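Local coordinates for fiber (Murine adenovirus 2, PDB 5NBH), which probably attaches the virion to host cells as the trimeric capsid fibre, whose distal domain binds N-acetylglucosamine, at residues Tyr200-Ile211 with Met226-Ile234. Sequence-based numbering, arbitrary orientation.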
# COMPACT_ATOMS: atom_id res chain seq x y z
N TYR A 200 -9.20 -15.18 -6.74
CA TYR A 200 -8.48 -15.48 -5.51
C TYR A 200 -9.49 -16.01 -4.51
O TYR A 200 -10.65 -15.62 -4.50
CB TYR A 200 -7.71 -14.25 -4.99
CG TYR A 200 -8.63 -13.09 -4.71
CD1 TYR A 200 -8.94 -12.19 -5.71
CD2 TYR A 200 -9.24 -12.92 -3.46
CE1 TYR A 200 -9.81 -11.12 -5.50
CE2 TYR A 200 -10.14 -11.86 -3.23
CZ TYR A 200 -10.41 -10.96 -4.26
OH TYR A 200 -11.31 -9.91 -4.09
N ALA A 201 -9.03 -16.86 -3.62
CA ALA A 201 -9.88 -17.43 -2.57
C ALA A 201 -9.00 -17.74 -1.38
O ALA A 201 -7.94 -18.36 -1.52
CB ALA A 201 -10.56 -18.68 -3.09
N LEU A 202 -9.41 -17.24 -0.22
CA LEU A 202 -8.73 -17.52 1.04
C LEU A 202 -9.54 -18.54 1.81
O LEU A 202 -10.72 -18.33 2.06
CB LEU A 202 -8.65 -16.26 1.90
CG LEU A 202 -7.50 -15.29 1.56
CD1 LEU A 202 -7.29 -14.99 0.10
CD2 LEU A 202 -7.71 -14.02 2.39
N THR A 203 -8.90 -19.63 2.20
CA THR A 203 -9.60 -20.68 3.01
C THR A 203 -8.66 -21.28 4.03
O THR A 203 -7.46 -21.12 3.93
CB THR A 203 -10.09 -21.82 2.10
OG1 THR A 203 -9.00 -22.39 1.37
CG2 THR A 203 -11.12 -21.32 1.14
N TYR A 204 -9.22 -22.01 4.99
CA TYR A 204 -8.43 -22.92 5.79
C TYR A 204 -8.95 -24.35 5.58
O TYR A 204 -10.17 -24.59 5.54
CB TYR A 204 -8.52 -22.62 7.26
CG TYR A 204 -7.82 -21.38 7.78
CD1 TYR A 204 -8.37 -20.11 7.58
CD2 TYR A 204 -6.61 -21.48 8.48
CE1 TYR A 204 -7.73 -18.97 8.05
CE2 TYR A 204 -5.99 -20.34 9.00
CZ TYR A 204 -6.55 -19.11 8.78
OH TYR A 204 -5.95 -17.98 9.30
N ARG A 205 -8.01 -25.26 5.48
CA ARG A 205 -8.33 -26.70 5.59
C ARG A 205 -7.15 -27.47 6.12
O ARG A 205 -6.01 -27.08 5.92
CB ARG A 205 -8.79 -27.25 4.25
CG ARG A 205 -7.75 -27.36 3.14
CD ARG A 205 -8.37 -28.15 1.98
NE ARG A 205 -7.41 -28.42 0.92
CZ ARG A 205 -7.07 -27.56 -0.06
NH1 ARG A 205 -7.63 -26.36 -0.15
NH2 ARG A 205 -6.17 -27.93 -0.97
N LEU A 206 -7.43 -28.57 6.82
CA LEU A 206 -6.37 -29.44 7.31
C LEU A 206 -5.42 -28.70 8.28
O LEU A 206 -4.27 -29.06 8.40
CB LEU A 206 -5.63 -30.06 6.14
CG LEU A 206 -6.54 -30.71 5.05
CD1 LEU A 206 -5.68 -31.41 4.01
CD2 LEU A 206 -7.58 -31.67 5.62
N GLY A 207 -5.94 -27.67 8.96
CA GLY A 207 -5.20 -26.85 9.91
C GLY A 207 -4.38 -25.71 9.30
O GLY A 207 -3.69 -24.99 10.03
N ASN A 208 -4.42 -25.57 7.97
CA ASN A 208 -3.52 -24.65 7.24
C ASN A 208 -4.31 -23.62 6.42
O ASN A 208 -5.49 -23.79 6.13
CB ASN A 208 -2.54 -25.40 6.38
CG ASN A 208 -1.45 -26.08 7.17
OD1 ASN A 208 -1.11 -25.66 8.31
ND2 ASN A 208 -0.92 -27.14 6.62
N PHE A 209 -3.64 -22.50 6.11
CA PHE A 209 -4.23 -21.36 5.38
C PHE A 209 -3.82 -21.48 3.93
O PHE A 209 -2.66 -21.68 3.66
CB PHE A 209 -3.66 -20.05 6.00
CG PHE A 209 -3.90 -18.81 5.18
CD1 PHE A 209 -5.14 -18.52 4.67
CD2 PHE A 209 -2.87 -17.88 5.00
CE1 PHE A 209 -5.37 -17.38 3.94
CE2 PHE A 209 -3.09 -16.71 4.28
CZ PHE A 209 -4.33 -16.46 3.75
N TYR A 210 -4.79 -21.41 3.03
CA TYR A 210 -4.61 -21.48 1.60
C TYR A 210 -5.05 -20.19 0.91
O TYR A 210 -6.13 -19.65 1.16
CB TYR A 210 -5.44 -22.61 1.00
CG TYR A 210 -5.01 -24.01 1.39
CD1 TYR A 210 -5.20 -24.48 2.70
CD2 TYR A 210 -4.48 -24.86 0.46
CE1 TYR A 210 -4.80 -25.75 3.07
CE2 TYR A 210 -4.09 -26.16 0.80
CZ TYR A 210 -4.25 -26.60 2.11
OH TYR A 210 -3.89 -27.89 2.45
N ILE A 211 -4.18 -19.71 0.03
CA ILE A 211 -4.53 -18.72 -0.99
C ILE A 211 -4.52 -19.49 -2.29
O ILE A 211 -3.46 -20.01 -2.73
CB ILE A 211 -3.55 -17.52 -1.05
CG1 ILE A 211 -3.55 -16.80 0.27
CG2 ILE A 211 -3.87 -16.59 -2.22
CD1 ILE A 211 -2.66 -15.57 0.36
N MET A 226 -1.03 -9.50 -10.27
CA MET A 226 -2.28 -9.05 -9.65
C MET A 226 -2.16 -8.88 -8.16
O MET A 226 -1.29 -9.42 -7.53
CB MET A 226 -3.49 -9.91 -10.01
CG MET A 226 -3.51 -11.37 -9.61
SD MET A 226 -5.24 -11.72 -9.23
CE MET A 226 -5.25 -10.68 -7.77
N SER A 227 -3.03 -8.04 -7.64
CA SER A 227 -3.00 -7.72 -6.23
C SER A 227 -4.41 -7.64 -5.76
O SER A 227 -5.32 -7.35 -6.55
CB SER A 227 -2.19 -6.43 -5.96
OG SER A 227 -2.92 -5.29 -6.31
N PHE A 228 -4.60 -7.89 -4.49
CA PHE A 228 -5.89 -7.69 -3.82
C PHE A 228 -5.63 -7.43 -2.34
O PHE A 228 -4.53 -7.71 -1.86
CB PHE A 228 -6.84 -8.90 -4.04
CG PHE A 228 -6.35 -10.18 -3.42
CD1 PHE A 228 -5.55 -11.06 -4.14
CD2 PHE A 228 -6.73 -10.55 -2.14
CE1 PHE A 228 -5.12 -12.26 -3.59
CE2 PHE A 228 -6.28 -11.74 -1.58
CZ PHE A 228 -5.46 -12.57 -2.30
N MET A 229 -6.63 -6.93 -1.63
CA MET A 229 -6.51 -6.71 -0.20
C MET A 229 -7.45 -7.62 0.61
O MET A 229 -8.53 -7.94 0.17
CB MET A 229 -6.78 -5.25 0.11
CG MET A 229 -5.65 -4.38 -0.42
SD MET A 229 -5.73 -2.60 -0.19
CE MET A 229 -6.70 -2.47 1.25
N TYR A 230 -7.00 -7.99 1.79
CA TYR A 230 -7.81 -8.66 2.76
C TYR A 230 -7.45 -8.19 4.17
O TYR A 230 -6.60 -7.31 4.35
CB TYR A 230 -7.68 -10.19 2.55
CG TYR A 230 -6.37 -10.85 2.90
CD1 TYR A 230 -5.35 -11.01 1.94
CD2 TYR A 230 -6.14 -11.35 4.19
CE1 TYR A 230 -4.16 -11.65 2.25
CE2 TYR A 230 -4.95 -11.99 4.50
CZ TYR A 230 -3.97 -12.13 3.54
OH TYR A 230 -2.79 -12.77 3.82
N GLU A 231 -8.13 -8.75 5.16
CA GLU A 231 -7.93 -8.38 6.54
C GLU A 231 -7.32 -9.53 7.34
O GLU A 231 -7.69 -10.72 7.13
CB GLU A 231 -9.28 -7.98 7.13
CG GLU A 231 -9.15 -7.19 8.41
CD GLU A 231 -10.35 -6.32 8.68
OE1 GLU A 231 -11.42 -6.53 8.03
OE2 GLU A 231 -10.21 -5.44 9.55
N SER A 232 -6.40 -9.20 8.25
CA SER A 232 -5.90 -10.17 9.20
C SER A 232 -6.58 -10.00 10.54
O SER A 232 -6.81 -8.87 11.00
CB SER A 232 -4.39 -10.14 9.34
OG SER A 232 -3.92 -11.02 10.37
N GLN A 233 -6.89 -11.14 11.16
CA GLN A 233 -7.46 -11.21 12.50
C GLN A 233 -6.40 -11.01 13.59
O GLN A 233 -6.75 -10.80 14.77
CB GLN A 233 -8.14 -12.59 12.69
CG GLN A 233 -7.22 -13.81 12.57
CD GLN A 233 -7.86 -15.11 13.03
OE1 GLN A 233 -8.97 -15.11 13.56
NE2 GLN A 233 -7.16 -16.24 12.81
N ILE A 234 -5.12 -11.11 13.22
CA ILE A 234 -4.03 -11.22 14.16
C ILE A 234 -3.48 -9.84 14.36
O ILE A 234 -2.88 -9.26 13.44
CB ILE A 234 -2.89 -12.15 13.69
CG1 ILE A 234 -3.41 -13.52 13.25
CG2 ILE A 234 -1.85 -12.28 14.79
CD1 ILE A 234 -3.94 -14.41 14.36
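The rings of Tyr200 and Phe228 lie flat against each other, face to face. Their planes lie 8° apart. The ring centroids are 4.0 Å apart. The two side chains approach from facing strands, and each CB sits over the other ring: Tyr200 CB is 3.6 Å from Phe228 CE1, and Phe228 CB is 4.0 Å from Tyr200 CE1. Both contacts are CH-pi. Both residues have CG between the backbone N and the carbonyl carbon; with chi2 near -90°, this turns a ring face toward the partner. At the edge of the Phe228 ring, near its plane, stands Ile211 CG2. The Tyr230 ring takes Leu202 CD2 over one face, toward the CG side, with CD2 3.5 Å from Tyr230 CG. The other methyl of Leu202, CD1, reaches Phe228 CE2 at 3.8 Å. The two methyls of Leu202 thus touch two successive inward-facing rings of the strand. Tyr230 OH comes to the edge of the Phe209 ring, 4.0 Å from Phe209 CZ. This hydroxyl is buried but satisfied, since it hydrogen-bonds the backbone O of Ile168. No hydrogen bond joins the two segments, and the contact is almost wholly apolar.

Strands 200-205 and 208-211 form a hairpin closed by a type I' turn from Arg205 to Asn208. They belong to the four-stranded antiparallel sheet, whereas 226-231 lies on the other sheet, as its outermost strand within this chain. The layers form the beta sandwich of the fibre head, the distal domain, with the stacked rings in its core. Strands 200-205 and 226-231 cross at -35°. Phe119 of strand 116-125 meets the Phe228 ring, and Met182 of strand 179-188 packs on the side chains of Tyr200 and Phe228. OE1 of Gln225 of a second subunit accepts a hydrogen bond from Met229 N, and that glutamine packs on Tyr200, so this core borders the trimer interface.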